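Local coordinates for poly-beta-1,6-N-acetyl-D-glucosamine export protein (Escherichia coli, PDB 4Y25) that exports the biofilm polysaccharide poly-beta-1,6-N-acetyl-D-glucosamine, which is probably partially N-deacetylated, across the outer membrane, the part described here being its membrane beta-barrel domain, at residues T16-E21 with H285-E290; V251-Y256 with R273-P278; H28-T33 with F51-G56. All blocks are in the same frame, centred on the assembly; numbering follows the deposited sequence.

Contact 1. Residues T16-E21 with H285-E290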
ATOM      1  N   THR A  16       6.215  -2.009 -11.163  1.00 69.90           N
ATOM      2  CA  THR A  16       7.342  -1.694 -12.030  1.00 74.75           C
ATOM      3  C   THR A  16       7.221  -0.299 -12.632  1.00 64.89           C
ATOM      4  O   THR A  16       6.150   0.105 -13.086  1.00 76.93           O
ATOM      5  CB  THR A  16       7.484  -2.725 -13.162  1.00 79.29           C
ATOM      6  OG1 THR A  16       8.371  -2.214 -14.162  1.00 83.03           O
ATOM      7  CG2 THR A  16       6.138  -3.015 -13.790  1.00 87.45           C
ATOM      8  N   GLY A  17       8.331   0.434 -12.627  1.00 56.83           N
ATOM      9  CA  GLY A  17       8.349   1.796 -13.129  1.00 67.17           C
ATOM     10  C   GLY A  17       8.622   1.896 -14.621  1.00 87.22           C
ATOM     11  O   GLY A  17       9.590   1.326 -15.131  1.00 79.20           O
ATOM     12  N   ILE A  18       7.759   2.623 -15.322  1.00 74.59           N
ATOM     13  CA  ILE A  18       7.949   2.876 -16.743  1.00 77.46           C
ATOM     14  C   ILE A  18       8.956   4.007 -16.913  1.00 83.73           C
ATOM     15  O   ILE A  18       9.938   3.882 -17.645  1.00 90.63           O
ATOM     16  CB  ILE A  18       6.622   3.241 -17.440  1.00 79.38           C
ATOM     17  CG1 ILE A  18       5.525   2.246 -17.055  1.00 67.23           C
ATOM     18  CG2 ILE A  18       6.804   3.292 -18.946  1.00 61.83           C
ATOM     19  CD1 ILE A  18       5.866   0.818 -17.385  1.00 51.37           C
ATOM     20  N   ASP A  19       8.697   5.113 -16.228  1.00 79.48           N
ATOM     21  CA  ASP A  19       9.640   6.218 -16.145  1.00 84.84           C
ATOM     22  C   ASP A  19       9.388   6.988 -14.858  1.00 91.53           C
ATOM     23  O   ASP A  19       8.538   7.880 -14.811  1.00 87.25           O
ATOM     24  CB  ASP A  19       9.520   7.143 -17.357  1.00 83.58           C
ATOM     25  CG  ASP A  19      10.577   8.234 -17.362  1.00 85.07           C
ATOM     26  OD1 ASP A  19      11.617   8.064 -16.691  1.00 96.78           O
ATOM     27  OD2 ASP A  19      10.367   9.260 -18.041  1.00 97.79           O
ATOM     28  N   ALA A  20      10.122   6.627 -13.810  1.00 75.14           N
ATOM     29  CA  ALA A  20       9.971   7.269 -12.512  1.00 79.76           C
ATOM     30  C   ALA A  20      11.168   8.159 -12.201  1.00 86.33           C
ATOM     31  O   ALA A  20      12.162   7.703 -11.633  1.00 97.22           O
ATOM     32  CB  ALA A  20       9.787   6.225 -11.424  1.00 67.37           C
ATOM     33  N   GLU A  21      11.065   9.432 -12.568  1.00 89.16           N
ATOM     34  CA  GLU A  21      12.162  10.374 -12.376  1.00102.04           C
ATOM     35  C   GLU A  21      12.136  10.993 -10.980  1.00 97.97           C
ATOM     36  O   GLU A  21      12.793  12.002 -10.724  1.00109.87           O
ATOM     37  CB  GLU A  21      12.119  11.462 -13.454  1.00116.82           C
ATOM     38  CG  GLU A  21      12.310  10.915 -14.867  1.00130.84           C
ATOM     39  CD  GLU A  21      12.006  11.934 -15.950  1.00154.82           C
ATOM     40  OE1 GLU A  21      11.824  13.124 -15.624  1.00170.24           O
ATOM     41  OE2 GLU A  21      11.949  11.540 -17.135  1.00152.41           O
ATOM     42  N   HIS A 285       7.937  13.709 -12.525  1.00 72.69           N
ATOM     43  CA  HIS A 285       6.803  12.839 -12.820  1.00 79.07           C
ATOM     44  C   HIS A 285       7.122  11.360 -12.601  1.00 73.61           C
ATOM     45  O   HIS A 285       8.233  10.905 -12.869  1.00 79.63           O
ATOM     46  CB  HIS A 285       6.332  13.055 -14.260  1.00 87.40           C
ATOM     47  CG  HIS A 285       7.329  12.622 -15.289  1.00 98.68           C
ATOM     48  ND1 HIS A 285       7.418  11.321 -15.735  1.00 95.99           N
ATOM     49  CD2 HIS A 285       8.282  13.315 -15.955  1.00108.37           C
ATOM     50  CE1 HIS A 285       8.384  11.231 -16.634  1.00100.41           C
ATOM     51  NE2 HIS A 285       8.923  12.427 -16.786  1.00111.91           N
ATOM     52  N   ASN A 286       6.136  10.614 -12.112  1.00 68.45           N
ATOM     53  CA  ASN A 286       6.275   9.171 -11.966  1.00 65.70           C
ATOM     54  C   ASN A 286       5.238   8.425 -12.789  1.00 62.93           C
ATOM     55  O   ASN A 286       4.045   8.705 -12.708  1.00 75.28           O
ATOM     56  CB  ASN A 286       6.168   8.758 -10.499  1.00 71.04           C
ATOM     57  CG  ASN A 286       7.397   9.133  -9.700  1.00 95.57           C
ATOM     58  OD1 ASN A 286       8.522   9.038 -10.192  1.00 82.38           O
ATOM     59  ND2 ASN A 286       7.192   9.554  -8.457  1.00111.96           N
ATOM     60  N   LEU A 287       5.706   7.478 -13.589  1.00 65.45           N
ATOM     61  CA  LEU A 287       4.825   6.645 -14.390  1.00 61.32           C
ATOM     62  C   LEU A 287       5.165   5.187 -14.126  1.00 57.50           C
ATOM     63  O   LEU A 287       6.302   4.763 -14.329  1.00 68.73           O
ATOM     64  CB  LEU A 287       4.968   6.973 -15.877  1.00 63.95           C
ATOM     65  CG  LEU A 287       4.028   6.235 -16.832  1.00 72.89           C
ATOM     66  CD1 LEU A 287       2.603   6.752 -16.688  1.00 81.89           C
ATOM     67  CD2 LEU A 287       4.510   6.364 -18.267  1.00 62.23           C
ATOM     68  N   TYR A 288       4.186   4.418 -13.663  1.00 72.06           N
ATOM     69  CA  TYR A 288       4.449   3.028 -13.316  1.00 71.90           C
ATOM     70  C   TYR A 288       3.217   2.142 -13.443  1.00 71.08           C
ATOM     71  O   TYR A 288       2.091   2.627 -13.567  1.00 61.88           O
ATOM     72  CB  TYR A 288       5.015   2.935 -11.894  1.00 72.32           C
ATOM     73  CG  TYR A 288       4.129   3.524 -10.817  1.00 81.49           C
ATOM     74  CD1 TYR A 288       4.135   4.888 -10.552  1.00 75.93           C
ATOM     75  CD2 TYR A 288       3.303   2.711 -10.049  1.00 86.46           C
ATOM     76  CE1 TYR A 288       3.332   5.428  -9.564  1.00 97.96           C
ATOM     77  CE2 TYR A 288       2.498   3.240  -9.056  1.00 95.66           C
ATOM     78  CZ  TYR A 288       2.517   4.600  -8.817  1.00 99.56           C
ATOM     79  OH  TYR A 288       1.716   5.134  -7.832  1.00 79.15           O
ATOM     80  N   VAL A 289       3.450   0.836 -13.412  1.00 85.80           N
ATOM     81  CA  VAL A 289       2.380  -0.143 -13.513  1.00 84.09           C
ATOM     82  C   VAL A 289       2.339  -1.012 -12.262  1.00 78.42           C
ATOM     83  O   VAL A 289       3.376  -1.462 -11.775  1.00 79.97           O
ATOM     84  CB  VAL A 289       2.548  -1.035 -14.761  1.00 80.85           C
ATOM     85  CG1 VAL A 289       1.473  -2.108 -14.806  1.00 92.30           C
ATOM     86  CG2 VAL A 289       2.498  -0.191 -16.017  1.00 90.45           C
ATOM     87  N   GLU A 290       1.136  -1.217 -11.737  1.00 82.48           N
ATOM     88  CA  GLU A 290       0.911  -2.117 -10.615  1.00 65.40           C
ATOM     89  C   GLU A 290       0.009  -3.257 -11.055  1.00 69.55           C
ATOM     90  O   GLU A 290      -0.819  -3.091 -11.949  1.00 83.05           O
ATOM     91  CB  GLU A 290       0.272  -1.379  -9.437  1.00 60.15           C
ATOM     92  CG  GLU A 290       1.253  -0.701  -8.501  1.00 96.56           C
ATOM     93  CD  GLU A 290       0.568   0.270  -7.552  1.00112.45           C
ATOM     94  OE1 GLU A 290      -0.648   0.511  -7.718  1.00107.41           O
ATOM     95  OE2 GLU A 290       1.246   0.792  -6.641  1.00115.11           O
TER

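Contact 2. Residues V251-Y256 with R273-P278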
ATOM      1  N   VAL A 251      -0.124  19.275  -7.302  1.00 72.17           N
ATOM      2  CA  VAL A 251      -0.075  17.823  -7.406  1.00 68.02           C
ATOM      3  C   VAL A 251      -1.156  17.331  -8.357  1.00 56.22           C
ATOM      4  O   VAL A 251      -2.325  17.694  -8.225  1.00 70.42           O
ATOM      5  CB  VAL A 251      -0.260  17.143  -6.035  1.00 75.58           C
ATOM      6  CG1 VAL A 251      -0.422  15.634  -6.197  1.00 61.72           C
ATOM      7  CG2 VAL A 251       0.908  17.457  -5.136  1.00 65.71           C
ATOM      8  N   THR A 252      -0.764  16.511  -9.321  1.00 63.45           N
ATOM      9  CA  THR A 252      -1.726  15.919 -10.236  1.00 81.30           C
ATOM     10  C   THR A 252      -1.492  14.415 -10.329  1.00 80.68           C
ATOM     11  O   THR A 252      -0.351  13.950 -10.318  1.00 74.00           O
ATOM     12  CB  THR A 252      -1.645  16.559 -11.636  1.00 84.28           C
ATOM     13  OG1 THR A 252      -2.613  15.950 -12.500  1.00108.92           O
ATOM     14  CG2 THR A 252      -0.261  16.379 -12.230  1.00 83.48           C
ATOM     15  N   GLN A 253      -2.574  13.649 -10.397  1.00 81.05           N
ATOM     16  CA  GLN A 253      -2.445  12.200 -10.469  1.00 83.80           C
ATOM     17  C   GLN A 253      -3.560  11.563 -11.288  1.00 76.06           C
ATOM     18  O   GLN A 253      -4.723  11.964 -11.210  1.00 73.73           O
ATOM     19  CB  GLN A 253      -2.408  11.601  -9.061  1.00 68.05           C
ATOM     20  CG  GLN A 253      -3.595  11.961  -8.192  1.00 89.98           C
ATOM     21  CD  GLN A 253      -3.361  11.628  -6.732  1.00 95.64           C
ATOM     22  OE1 GLN A 253      -2.220  11.468  -6.297  1.00 90.75           O
ATOM     23  NE2 GLN A 253      -4.443  11.526  -5.967  1.00 88.86           N
ATOM     24  N   LEU A 254      -3.181  10.568 -12.085  1.00 70.58           N
ATOM     25  CA  LEU A 254      -4.117   9.847 -12.935  1.00 67.53           C
ATOM     26  C   LEU A 254      -3.870   8.353 -12.838  1.00 77.12           C
ATOM     27  O   LEU A 254      -2.730   7.910 -12.705  1.00 87.23           O
ATOM     28  CB  LEU A 254      -3.994  10.295 -14.393  1.00 74.77           C
ATOM     29  CG  LEU A 254      -4.422  11.719 -14.745  1.00 93.19           C
ATOM     30  CD1 LEU A 254      -3.857  12.115 -16.100  1.00 82.95           C
ATOM     31  CD2 LEU A 254      -5.936  11.836 -14.739  1.00 86.55           C
ATOM     32  N   GLY A 255      -4.945   7.580 -12.907  1.00 73.69           N
ATOM     33  CA  GLY A 255      -4.835   6.138 -12.901  1.00 61.57           C
ATOM     34  C   GLY A 255      -5.862   5.510 -13.815  1.00 70.24           C
ATOM     35  O   GLY A 255      -6.996   5.985 -13.913  1.00 66.28           O
ATOM     36  N   TYR A 256      -5.455   4.451 -14.507  1.00 57.71           N
ATOM     37  CA  TYR A 256      -6.390   3.633 -15.263  1.00 65.56           C
ATOM     38  C   TYR A 256      -6.083   2.161 -15.052  1.00 63.94           C
ATOM     39  O   TYR A 256      -4.932   1.736 -15.162  1.00 65.64           O
ATOM     40  CB  TYR A 256      -6.352   3.957 -16.754  1.00 57.79           C
ATOM     41  CG  TYR A 256      -7.290   3.077 -17.543  1.00 69.91           C
ATOM     42  CD1 TYR A 256      -8.643   3.377 -17.628  1.00 75.40           C
ATOM     43  CD2 TYR A 256      -6.832   1.927 -18.177  1.00 78.47           C
ATOM     44  CE1 TYR A 256      -9.511   2.567 -18.339  1.00 86.54           C
ATOM     45  CE2 TYR A 256      -7.690   1.110 -18.887  1.00 71.35           C
ATOM     46  CZ  TYR A 256      -9.028   1.434 -18.964  1.00 78.59           C
ATOM     47  OH  TYR A 256      -9.884   0.620 -19.672  1.00 79.34           O
ATOM     48  N   ARG A 273      -0.361   3.963 -13.577  1.00 69.55           N
ATOM     49  CA  ARG A 273      -0.431   5.174 -12.764  1.00 72.16           C
ATOM     50  C   ARG A 273       0.535   6.259 -13.209  1.00 71.02           C
ATOM     51  O   ARG A 273       1.644   5.984 -13.666  1.00 81.05           O
ATOM     52  CB  ARG A 273      -0.175   4.846 -11.293  1.00 58.98           C
ATOM     53  CG  ARG A 273      -1.234   3.951 -10.696  1.00 62.06           C
ATOM     54  CD  ARG A 273      -1.470   4.244  -9.229  1.00 70.83           C
ATOM     55  NE  ARG A 273      -2.630   3.502  -8.745  1.00 98.79           N
ATOM     56  CZ  ARG A 273      -3.888   3.894  -8.923  1.00 90.51           C
ATOM     57  NH1 ARG A 273      -4.147   5.027  -9.565  1.00 92.39           N
ATOM     58  NH2 ARG A 273      -4.886   3.156  -8.459  1.00 68.72           N
ATOM     59  N   TRP A 274       0.088   7.500 -13.066  1.00 65.59           N
ATOM     60  CA  TRP A 274       0.910   8.667 -13.338  1.00 68.62           C
ATOM     61  C   TRP A 274       0.722   9.678 -12.214  1.00 77.00           C
ATOM     62  O   TRP A 274      -0.388   9.859 -11.709  1.00 68.27           O
ATOM     63  CB  TRP A 274       0.543   9.282 -14.689  1.00 84.95           C
ATOM     64  CG  TRP A 274       1.449  10.395 -15.130  1.00 99.17           C
ATOM     65  CD1 TRP A 274       2.721  10.275 -15.611  1.00109.90           C
ATOM     66  CD2 TRP A 274       1.142  11.793 -15.152  1.00 92.86           C
ATOM     67  NE1 TRP A 274       3.229  11.513 -15.922  1.00108.94           N
ATOM     68  CE2 TRP A 274       2.279  12.462 -15.651  1.00104.33           C
ATOM     69  CE3 TRP A 274       0.018  12.546 -14.797  1.00 89.91           C
ATOM     70  CZ2 TRP A 274       2.325  13.847 -15.803  1.00105.74           C
ATOM     71  CZ3 TRP A 274       0.066  13.921 -14.948  1.00116.83           C
ATOM     72  CH2 TRP A 274       1.211  14.557 -15.446  1.00124.89           C
ATOM     73  N   GLU A 275       1.808  10.322 -11.804  1.00 88.92           N
ATOM     74  CA  GLU A 275       1.713  11.380 -10.807  1.00 97.07           C
ATOM     75  C   GLU A 275       2.863  12.367 -10.958  1.00 92.01           C
ATOM     76  O   GLU A 275       3.976  12.001 -11.342  1.00 98.89           O
ATOM     77  CB  GLU A 275       1.685  10.797  -9.391  1.00 87.76           C
ATOM     78  CG  GLU A 275       3.034  10.708  -8.705  1.00103.98           C
ATOM     79  CD  GLU A 275       2.930  10.180  -7.290  1.00125.96           C
ATOM     80  OE1 GLU A 275       2.176  10.770  -6.485  1.00117.19           O
ATOM     81  OE2 GLU A 275       3.604   9.174  -6.982  1.00136.75           O
ATOM     82  N   LYS A 276       2.574  13.628 -10.668  1.00 77.27           N
ATOM     83  CA  LYS A 276       3.560  14.687 -10.798  1.00 88.40           C
ATOM     84  C   LYS A 276       3.439  15.638  -9.616  1.00 85.02           C
ATOM     85  O   LYS A 276       2.483  16.406  -9.516  1.00 91.23           O
ATOM     86  CB  LYS A 276       3.373  15.430 -12.123  1.00100.17           C
ATOM     87  CG  LYS A 276       4.506  16.372 -12.498  1.00102.75           C
ATOM     88  CD  LYS A 276       4.224  17.019 -13.847  1.00106.88           C
ATOM     89  CE  LYS A 276       5.397  17.843 -14.343  1.00 95.62           C
ATOM     90  NZ  LYS A 276       5.082  18.478 -15.653  1.00100.75           N
ATOM     91  N   ARG A 277       4.405  15.561  -8.708  1.00 91.65           N
ATOM     92  CA  ARG A 277       4.416  16.412  -7.528  1.00101.67           C
ATOM     93  C   ARG A 277       5.813  16.999  -7.332  1.00 92.83           C
ATOM     94  O   ARG A 277       6.784  16.491  -7.889  1.00 75.29           O
ATOM     95  CB  ARG A 277       3.970  15.621  -6.291  1.00107.54           C
ATOM     96  CG  ARG A 277       4.937  14.540  -5.845  1.00 96.43           C
ATOM     97  CD  ARG A 277       4.437  13.831  -4.591  1.00109.05           C
ATOM     98  NE  ARG A 277       4.109  14.763  -3.514  1.00121.90           N
ATOM     99  CZ  ARG A 277       4.964  15.152  -2.571  1.00126.62           C
ATOM    100  NH1 ARG A 277       6.208  14.693  -2.569  1.00118.16           N
ATOM    101  NH2 ARG A 277       4.573  16.001  -1.630  1.00134.08           N
ATOM    102  N   PRO A 278       5.918  18.089  -6.559  1.00101.82           N
ATOM    103  CA  PRO A 278       7.236  18.683  -6.313  1.00 94.30           C
ATOM    104  C   PRO A 278       8.068  17.929  -5.275  1.00 85.53           C
ATOM    105  O   PRO A 278       7.550  17.532  -4.234  1.00 96.04           O
ATOM    106  CB  PRO A 278       6.893  20.086  -5.809  1.00 93.07           C
ATOM    107  CG  PRO A 278       5.542  19.940  -5.201  1.00 89.26           C
ATOM    108  CD  PRO A 278       4.826  18.940  -6.052  1.00 96.90           C
TER

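Contact 3. Residues H28-T33 with F51-G56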
ATOM      1  N   HIS A  28      13.379   3.028 -13.641  1.00 79.99           N
ATOM      2  CA  HIS A  28      12.844   1.688 -13.822  1.00 86.41           C
ATOM      3  C   HIS A  28      13.191   0.798 -12.636  1.00103.16           C
ATOM      4  O   HIS A  28      14.321   0.330 -12.509  1.00120.30           O
ATOM      5  CB  HIS A  28      13.376   1.072 -15.121  1.00 82.76           C
ATOM      6  CG  HIS A  28      13.314   1.994 -16.298  1.00 85.26           C
ATOM      7  ND1 HIS A  28      14.343   2.850 -16.633  1.00 85.03           N
ATOM      8  CD2 HIS A  28      12.342   2.205 -17.219  1.00101.73           C
ATOM      9  CE1 HIS A  28      14.012   3.541 -17.706  1.00 80.45           C
ATOM     10  NE2 HIS A  28      12.799   3.168 -18.082  1.00105.09           N
ATOM     11  N   ASP A  29      12.216   0.579 -11.761  1.00105.51           N
ATOM     12  CA  ASP A  29      12.394  -0.323 -10.631  1.00 96.58           C
ATOM     13  C   ASP A  29      11.414  -1.480 -10.722  1.00 85.35           C
ATOM     14  O   ASP A  29      10.383  -1.380 -11.382  1.00 87.51           O
ATOM     15  CB  ASP A  29      12.219   0.417  -9.305  1.00104.91           C
ATOM     16  CG  ASP A  29      13.495   1.085  -8.842  1.00121.34           C
ATOM     17  OD1 ASP A  29      14.584   0.601  -9.209  1.00125.95           O
ATOM     18  OD2 ASP A  29      13.411   2.091  -8.106  1.00129.89           O
ATOM     19  N   VAL A  30      11.746  -2.582 -10.062  1.00 72.87           N
ATOM     20  CA  VAL A  30      10.923  -3.781 -10.125  1.00 77.67           C
ATOM     21  C   VAL A  30      10.645  -4.335  -8.734  1.00 73.74           C
ATOM     22  O   VAL A  30      11.562  -4.740  -8.021  1.00 77.32           O
ATOM     23  CB  VAL A  30      11.592  -4.870 -10.985  1.00 80.66           C
ATOM     24  CG1 VAL A  30      10.800  -6.167 -10.915  1.00 75.80           C
ATOM     25  CG2 VAL A  30      11.727  -4.398 -12.425  1.00 64.65           C
ATOM     26  N   ASP A  31       9.371  -4.337  -8.352  1.00 95.11           N
ATOM     27  CA  ASP A  31       8.938  -4.906  -7.080  1.00 82.15           C
ATOM     28  C   ASP A  31       8.034  -6.099  -7.331  1.00 78.24           C
ATOM     29  O   ASP A  31       7.038  -5.987  -8.043  1.00 82.23           O
ATOM     30  CB  ASP A  31       8.205  -3.863  -6.233  1.00 86.92           C
ATOM     31  CG  ASP A  31       9.148  -3.015  -5.407  1.00118.72           C
ATOM     32  OD1 ASP A  31      10.370  -3.073  -5.653  1.00128.02           O
ATOM     33  OD2 ASP A  31       8.667  -2.289  -4.512  1.00139.69           O
ATOM     34  N   LEU A  32       8.383  -7.243  -6.757  1.00 76.94           N
ATOM     35  CA  LEU A  32       7.552  -8.432  -6.891  1.00 79.08           C
ATOM     36  C   LEU A  32       7.461  -9.198  -5.583  1.00 77.04           C
ATOM     37  O   LEU A  32       8.480  -9.538  -4.980  1.00 76.52           O
ATOM     38  CB  LEU A  32       8.091  -9.354  -7.983  1.00 77.29           C
ATOM     39  CG  LEU A  32       7.210 -10.579  -8.231  1.00 71.41           C
ATOM     40  CD1 LEU A  32       6.187 -10.303  -9.325  1.00 87.26           C
ATOM     41  CD2 LEU A  32       8.056 -11.788  -8.566  1.00 73.77           C
ATOM     42  N   THR A  33       6.235  -9.470  -5.148  1.00 85.30           N
ATOM     43  CA  THR A  33       6.012 -10.277  -3.957  1.00 86.58           C
ATOM     44  C   THR A  33       4.992 -11.378  -4.233  1.00 86.29           C
ATOM     45  O   THR A  33       3.923 -11.131  -4.792  1.00 99.27           O
ATOM     46  CB  THR A  33       5.543  -9.414  -2.758  1.00 83.90           C
ATOM     47  OG1 THR A  33       5.197 -10.268  -1.661  1.00107.11           O
ATOM     48  CG2 THR A  33       4.337  -8.563  -3.128  1.00 60.33           C
ATOM     49  N   PHE A  51       7.645 -14.805  -0.748  1.00104.05           N
ATOM     50  CA  PHE A  51       8.897 -14.354  -1.336  1.00 93.74           C
ATOM     51  C   PHE A  51       8.773 -12.905  -1.794  1.00 96.92           C
ATOM     52  O   PHE A  51       7.711 -12.481  -2.249  1.00104.23           O
ATOM     53  CB  PHE A  51       9.286 -15.266  -2.503  1.00103.83           C
ATOM     54  CG  PHE A  51      10.474 -14.785  -3.285  1.00127.51           C
ATOM     55  CD1 PHE A  51      11.754 -14.907  -2.770  1.00132.18           C
ATOM     56  CD2 PHE A  51      10.311 -14.223  -4.543  1.00130.26           C
ATOM     57  CE1 PHE A  51      12.850 -14.467  -3.491  1.00147.15           C
ATOM     58  CE2 PHE A  51      11.403 -13.783  -5.270  1.00127.41           C
ATOM     59  CZ  PHE A  51      12.674 -13.905  -4.744  1.00137.65           C
ATOM     60  N   GLY A  52       9.858 -12.146  -1.663  1.00 93.39           N
ATOM     61  CA  GLY A  52       9.876 -10.750  -2.070  1.00 73.44           C
ATOM     62  C   GLY A  52      11.114 -10.429  -2.885  1.00 94.69           C
ATOM     63  O   GLY A  52      12.205 -10.900  -2.565  1.00 87.28           O
ATOM     64  N   TYR A  53      10.944  -9.625  -3.933  1.00 79.66           N
ATOM     65  CA  TYR A  53      12.020  -9.331  -4.878  1.00 69.73           C
ATOM     66  C   TYR A  53      12.069  -7.843  -5.224  1.00 81.36           C
ATOM     67  O   TYR A  53      11.035  -7.230  -5.494  1.00 85.48           O
ATOM     68  CB  TYR A  53      11.836 -10.168  -6.150  1.00 91.32           C
ATOM     69  CG  TYR A  53      12.873  -9.943  -7.232  1.00110.50           C
ATOM     70  CD1 TYR A  53      12.691  -8.966  -8.206  1.00112.30           C
ATOM     71  CD2 TYR A  53      14.020 -10.724  -7.295  1.00112.45           C
ATOM     72  CE1 TYR A  53      13.630  -8.762  -9.199  1.00103.40           C
ATOM     73  CE2 TYR A  53      14.958 -10.534  -8.293  1.00117.45           C
ATOM     74  CZ  TYR A  53      14.761  -9.547  -9.237  1.00111.33           C
ATOM     75  OH  TYR A  53      15.696  -9.347 -10.226  1.00119.36           O
ATOM     76  N   ALA A  54      13.268  -7.266  -5.232  1.00 85.62           N
ATOM     77  CA  ALA A  54      13.422  -5.852  -5.569  1.00 87.60           C
ATOM     78  C   ALA A  54      14.799  -5.524  -6.149  1.00102.75           C
ATOM     79  O   ALA A  54      15.796  -5.500  -5.427  1.00112.59           O
ATOM     80  CB  ALA A  54      13.156  -4.992  -4.345  1.00 78.25           C
ATOM     81  N   ASP A  55      14.844  -5.265  -7.454  1.00112.03           N
ATOM     82  CA  ASP A  55      16.083  -4.892  -8.133  1.00111.72           C
ATOM     83  C   ASP A  55      15.969  -3.498  -8.745  1.00119.50           C
ATOM     84  O   ASP A  55      14.925  -3.133  -9.286  1.00118.38           O
ATOM     85  CB  ASP A  55      16.434  -5.914  -9.218  1.00117.30           C
ATOM     86  CG  ASP A  55      17.813  -5.689  -9.813  1.00123.33           C
ATOM     87  OD1 ASP A  55      18.599  -4.914  -9.229  1.00129.70           O
ATOM     88  OD2 ASP A  55      18.111  -6.290 -10.867  1.00132.42           O
ATOM     89  N   GLY A  56      17.048  -2.725  -8.661  1.00128.92           N
ATOM     90  CA  GLY A  56      17.066  -1.381  -9.210  1.00123.99           C
ATOM     91  C   GLY A  56      18.464  -0.861  -9.482  1.00128.53           C
ATOM     92  O   GLY A  56      19.403  -1.147  -8.739  1.00138.60           O
TER

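Contact 1. Residues T16-E21 with H285-E290
A classic beta bulge lies in this antiparallel pairing, where Ile18 and Asp19 together face Leu287. Both amide nitrogens bond to one acceptor, Ile18 N to Leu287 O at 2.8 Å and Asp19 N to the same oxygen at 3.1 Å, approaching from the same face of the carbonyl plane. Beyond the bulge Leu287 N returns a bond to Asp19 O from well above the plane of that carbonyl, while on its other side Thr16 and Val289 form a regular hydrogen-bonded pair. The extra residue turns the Ile18 side chain toward the partner strand. Ile18 CG1 is anti to the carbonyl carbon (chi1 -48°), and chi2 (-58°) sets CD1 3.8 Å from Val289 CG2; Ile18 CB rests 3.9 Å from Leu287 CD2.

The strands are the first and the last of the polysaccharide-exporting barrel, so this is its closing seam. Farther along it, Asp19 OD2 sits in the plane of the His285 ring at its edge, 3.1 Å from His285 CE1, with carboxylate and ring planes 79° apart. The Glu21 carboxylate approaches the same ring obliquely, Glu21 OE2 being 3.2 Å from His285 NE2; two acids this near could favour a protonated imidazole. On the face that looks into the barrel, Asn286 OD1 lies 3.3 Å from Ala20 CB and takes a weak hydrogen bond from Gly22 N.

Contact 2. Residues V251-Y256 with R273-P278
Residues Val251 to Gly255 run against Arg273 to Arg277 almost exactly antiparallel, the segment axes 4.7 Å apart at 178°, with Thr252–Lys276 and Leu254–Trp274 as hydrogen-bonded pairs. Each pair exchanges two backbone hydrogen bonds; Leu254 N to Trp274 O and Trp274 N to Leu254 O both measure 2.9 Å. Between them, Gln253 and Glu275 form a non-hydrogen-bonded pair, in which Glu275 CA approaches Thr252 O in a CA-H...O contact.

On the outer side the indole of Trp274 dominates. Its CG is anti to the backbone N (chi1 -173°), and the six-membered ring comes obliquely against two side chains of the opposite strand: Thr252 CG2 is 3.7 Å from Trp274 CZ3, and Leu254 CD1 is 4.1 Å from Trp274 CE3. Leu254 and Trp274 lie side by side and point the same way. Thr252 CG2 also touches Lys276 CB at 3.8 Å. These strands form a beta hairpin of the transmembrane barrel, whose alternating residues face outward and toward the lumen. On the luminal face the Arg273 chain bends at chi2 (-147°), and farther out its NH1 lies 3.6 Å from Gly255 CA, a residue without a side chain. Val251 CG2 packs beside the aliphatic part of Arg277, 3.8 Å from Arg277 CB. The guanidinium of Arg277 extends beyond the hairpin to a salt bridge with Asp211 on strand 208-225.

Contact 3. Residues H28-T33 with F51-G56
Leu32 and Tyr53 make the central hydrogen-bonded pair here: Leu32 N reaches Tyr53 O at 2.9 Å and Tyr53 N reaches Leu32 O at 2.7 Å. Toward Gly56 the strands hold less firmly, for both bonds of the Val30–Asp55 pair are weak, with Val30 N lying 3.3 Å from Asp55 O. The Val30 carbonyl is also approached by Ala54 CA in a nearly straight CA-H...O contact. At the other end Thr33 OG1, anti to its own backbone N (chi1 174°), gives a weak bond to Phe51 O at 3.4 Å.

The side chains on the outer face meet lightly. Tyr53 extends with CG anti to the backbone N (chi1 179°), and Val30 CG1 lies at the edge of its ring, 4.2 Å from Tyr53 CE1. On the inner face, Asp31 OD1 comes to 3.6 Å from the methyl carbon of Ala54. Asp29 approaches from the loop before the strand, its OD1 3.2 Å from Gly56 CA, while its other carboxylate oxygen is held by the amide of Gly26.

Neighbouring strands flank the pair: Leu32 touches Ile12 of strand 8-20, and Tyr53 lies against Ile64 and Arg66 of strand 64-76, where the Phe51 ring also meets that of Trp68. Two antiparallel strands joined in sequence, with side chains alternating between outer surface and interior, make this a beta hairpin of an outer-membrane barrel wall.

In the fold
All three contacts belong to one closed antiparallel sheet of 16 strands, and together they span six consecutive strands of the barrel wall: 247-262, 266-278, 283-297, 8-20, 30-37 and 45-55. Contact 1 sits in the middle, its centre about 10 Å from that of contact 2 and about 13 Å from that of contact 3; the centres of contacts 2 and 3 are about 22 Å apart. Contacts 3 and 2, met in that order along the chain, are local hairpins, whereas contact 1 joins strands from the two ends of the sequence. Backbone hydrogen bonds, probably including Asn286 N to Glu275 O and Gly17 N to Asp29 O, carry the sheet between contacts, and contact 1 closes it into the polysaccharide-exporting barrel.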